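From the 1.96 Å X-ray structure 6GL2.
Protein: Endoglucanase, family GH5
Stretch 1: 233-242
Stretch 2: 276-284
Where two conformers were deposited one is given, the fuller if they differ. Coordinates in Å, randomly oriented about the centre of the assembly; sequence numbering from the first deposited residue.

Stretch 1 (233-242) QFCLDGTDST
Stretch 2 276-284: WGSTFSDNP

Stretch 1 carries the last turn of a helix that begins earlier in the chain, with a wider pi-type turn at 233-237, and then a loop; stretch 2 is an irregular segment that packs along it. Both run in the same sequence sense through the contact: the CA atoms of Cys-235 and Ser-278 lie 3.9 Å apart, those of Gly-238 and Ser-281 6.0 Å. Together the stretches bury 409 Å².

Gln-233 (phi/psi -61/-36, chi1 m) stays out of reach, but its carbonyl O holds the chain as it leaves the helix, accepting Asp-240 N at 3.1 Å and, weakly, Thr-239 N at 3.1 Å. Phe-234 (-82/-45) has chi1 t at 179° and chi2 81°. Its CA-to-CB bond points sideways, yet the ring reaches stretch 2: CE2 lies 3.7 Å from Ser-278 CB, and CE1 3.2 Å from Asn-283 ND2, both approaches oblique to the ring.

Cys-235 (-83/-40, chi1 m) makes the closest backbone approach. Thr-279 N donates to Cys-235 O at 2.9 Å with an N-H...O angle of 152°, pinning the extended Ser-278 (-131/145) and Thr-279 (-78/153) against the helix end. Cys-235 CB sits 3.1 Å from Gly-277 O, a tight packing contact. Gly-277 itself, at 138/-176, has a backbone that calls for glycine, since a CB would jam against the preceding carbonyl O. Leu-236 (-109/-49, m,t) points away; its carbonyl O still lies 4.1 Å from CG2 of Thr-279 (chi1 t, -159°).

At Gly-238 the chain leaves helical angles with positive phi (71/14), a conformation that favours glycine. A CB would point toward stretch 2, ideally 3.5 Å from Ser-281 OG; the actual CA is 3.8 Å from that OG. Ser-281 adopts -132/50 with chi1 m.

Thr-239 (-82/-23) and Asp-240 (-123/131, chi1 t) point away, and Asp-240 OD1 accepts Thr-242 N at 3.2 Å. Ser-241 (-114/-2, chi1 p) turns toward stretch 2, with CB 3.8 Å from Ser-281 O. Its carbonyl O accepts Asn-283 ND2 at 3.0 Å and 160°, a nearly straight bond. Asn-283 (-147/53, chi1 p, chi2 -19°) is held from its other amide atom, because Ser-281 N donates to Asn-283 OD1 at 2.8 Å.

One water completes the contact. It donates to Phe-234 O (2.8 Å) and Thr-279 O (2.7 Å) and accepts from Ser-281 OG (2.8 Å) and Asn-283 ND2 (2.9 Å), so all four of its hydrogen-bonding positions are used.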

# COMPACT_ATOMS: atom_id res chain seq x y z
N GLN A 233 14.62 4.80 12.84
CA GLN A 233 15.99 4.49 13.17
C GLN A 233 16.23 2.96 13.34
O GLN A 233 17.27 2.45 12.99
CB GLN A 233 16.33 5.14 14.50
CG GLN A 233 16.35 6.66 14.41
CD GLN A 233 15.05 7.33 14.75
OE1 GLN A 233 13.93 6.74 14.79
NE2 GLN A 233 15.19 8.65 15.06
N PHE A 234 15.23 2.30 13.88
CA PHE A 234 15.16 0.83 14.03
C PHE A 234 14.69 0.17 12.74
O PHE A 234 15.27 -0.81 12.29
CB PHE A 234 14.22 0.50 15.14
CG PHE A 234 14.04 -0.95 15.38
CD1 PHE A 234 14.97 -1.67 16.12
CD2 PHE A 234 12.92 -1.69 14.93
CE1 PHE A 234 14.84 -3.03 16.36
CE2 PHE A 234 12.78 -3.02 15.19
CZ PHE A 234 13.74 -3.72 15.89
N CYS A 235 13.69 0.71 12.10
CA CYS A 235 13.02 0.01 11.00
C CYS A 235 13.69 0.14 9.64
O CYS A 235 13.69 -0.79 8.84
CB CYS A 235 11.57 0.42 10.89
SG CYS A 235 10.52 0.03 12.25
N LEU A 236 14.19 1.35 9.36
CA LEU A 236 14.77 1.68 8.07
C LEU A 236 16.24 1.87 8.05
O LEU A 236 16.93 1.30 7.17
CB LEU A 236 14.09 2.94 7.50
CG LEU A 236 12.58 2.84 7.19
CD1 LEU A 236 12.01 4.15 6.67
CD2 LEU A 236 12.33 1.69 6.23
N ASP A 237 16.75 2.65 8.96
CA ASP A 237 18.17 3.02 8.86
C ASP A 237 19.12 1.98 9.42
O ASP A 237 20.29 1.94 9.00
CB ASP A 237 18.44 4.29 9.65
CG ASP A 237 17.83 5.49 9.01
OD1 ASP A 237 17.32 5.37 7.84
OD2 ASP A 237 17.89 6.55 9.71
N GLY A 238 18.65 1.17 10.35
CA GLY A 238 19.53 0.21 11.01
C GLY A 238 20.55 0.84 11.98
O GLY A 238 21.50 0.14 12.46
N THR A 239 20.32 2.12 12.33
CA THR A 239 21.19 2.88 13.20
C THR A 239 20.89 2.55 14.66
O THR A 239 21.73 2.73 15.54
CB THR A 239 21.09 4.41 12.94
OG1 THR A 239 19.82 4.92 13.36
CG2 THR A 239 21.33 4.73 11.47
N ASP A 240 19.69 2.07 14.95
CA ASP A 240 19.35 1.61 16.26
C ASP A 240 18.92 0.16 16.05
O ASP A 240 18.12 -0.12 15.12
CB ASP A 240 18.22 2.44 16.81
CG ASP A 240 17.83 2.05 18.22
OD1 ASP A 240 18.52 1.19 18.85
OD2 ASP A 240 16.83 2.61 18.72
N SER A 241 19.43 -0.77 16.83
CA SER A 241 19.04 -2.17 16.59
C SER A 241 18.24 -2.78 17.68
O SER A 241 17.81 -3.93 17.56
CB SER A 241 20.24 -3.06 16.25
OG SER A 241 21.14 -3.11 17.33
N THR A 242 18.01 -2.01 18.73
CA THR A 242 17.21 -2.44 19.80
C THR A 242 15.87 -1.75 19.83
O THR A 242 15.74 -0.60 19.37
CB THR A 242 17.92 -2.28 21.18
OG1 THR A 242 18.11 -0.91 21.41
CG2 THR A 242 19.32 -2.88 21.12
N TRP A 276 4.60 -1.19 6.61
CA TRP A 276 5.39 -1.00 7.84
C TRP A 276 6.28 -2.21 7.95
O TRP A 276 6.18 -3.14 7.12
CB TRP A 276 4.48 -0.88 9.08
CG TRP A 276 3.78 -2.13 9.38
CD1 TRP A 276 2.67 -2.66 8.73
CD2 TRP A 276 4.14 -3.12 10.35
NE1 TRP A 276 2.34 -3.87 9.25
CE2 TRP A 276 3.19 -4.19 10.25
CE3 TRP A 276 5.06 -3.15 11.36
CZ2 TRP A 276 3.22 -5.29 11.13
CZ3 TRP A 276 5.13 -4.26 12.22
CH2 TRP A 276 4.18 -5.29 12.14
N GLY A 277 7.17 -2.22 8.94
CA GLY A 277 8.01 -3.33 9.26
C GLY A 277 9.41 -2.90 9.58
O GLY A 277 9.63 -1.69 9.76
N SER A 278 10.28 -3.87 9.80
CA SER A 278 11.67 -3.53 10.15
C SER A 278 12.61 -4.30 9.31
O SER A 278 12.36 -5.46 9.02
CB SER A 278 11.93 -3.80 11.67
OG SER A 278 11.68 -5.15 11.96
N THR A 279 13.72 -3.72 8.96
CA THR A 279 14.78 -4.39 8.23
C THR A 279 15.58 -5.27 9.24
O THR A 279 15.57 -5.01 10.44
CB THR A 279 15.66 -3.34 7.55
OG1 THR A 279 16.37 -3.98 6.46
CG2 THR A 279 16.61 -2.56 8.50
N PHE A 280 16.17 -6.30 8.73
CA PHE A 280 16.96 -7.17 9.54
C PHE A 280 18.25 -6.47 9.97
O PHE A 280 19.09 -6.13 9.15
CB PHE A 280 17.33 -8.47 8.81
CG PHE A 280 18.01 -9.44 9.71
CD1 PHE A 280 17.37 -9.98 10.81
CD2 PHE A 280 19.34 -9.69 9.51
CE1 PHE A 280 18.06 -10.83 11.67
CE2 PHE A 280 20.03 -10.52 10.41
CZ PHE A 280 19.37 -11.09 11.42
N SER A 281 18.48 -6.36 11.26
CA SER A 281 19.74 -5.76 11.78
C SER A 281 20.38 -6.62 12.86
O SER A 281 20.68 -6.13 13.99
CB SER A 281 19.41 -4.40 12.39
OG SER A 281 18.91 -3.52 11.37
N ASP A 282 20.54 -7.91 12.59
CA ASP A 282 21.17 -8.86 13.52
C ASP A 282 20.47 -8.79 14.84
O ASP A 282 21.08 -8.82 15.97
CB ASP A 282 22.69 -8.62 13.66
CG ASP A 282 23.44 -9.04 12.50
OD1 ASP A 282 23.00 -9.65 11.50
OD2 ASP A 282 24.70 -8.88 12.62
N ASN A 283 19.12 -8.71 14.81
CA ASN A 283 18.32 -8.37 15.95
C ASN A 283 16.96 -9.06 15.99
O ASN A 283 15.91 -8.42 16.10
CB ASN A 283 18.15 -6.83 16.01
CG ASN A 283 17.42 -6.26 14.80
OD1 ASN A 283 17.33 -6.90 13.76
ND2 ASN A 283 16.96 -5.02 14.92
N PRO A 284 16.95 -10.41 15.87
CA PRO A 284 15.68 -11.11 15.72
C PRO A 284 14.72 -10.92 16.87
O PRO A 284 13.48 -10.89 16.66
CB PRO A 284 16.10 -12.58 15.49
CG PRO A 284 17.50 -12.66 16.04
CD PRO A 284 18.12 -11.34 15.77
O HOH W 1 16.32 -3.43 12.52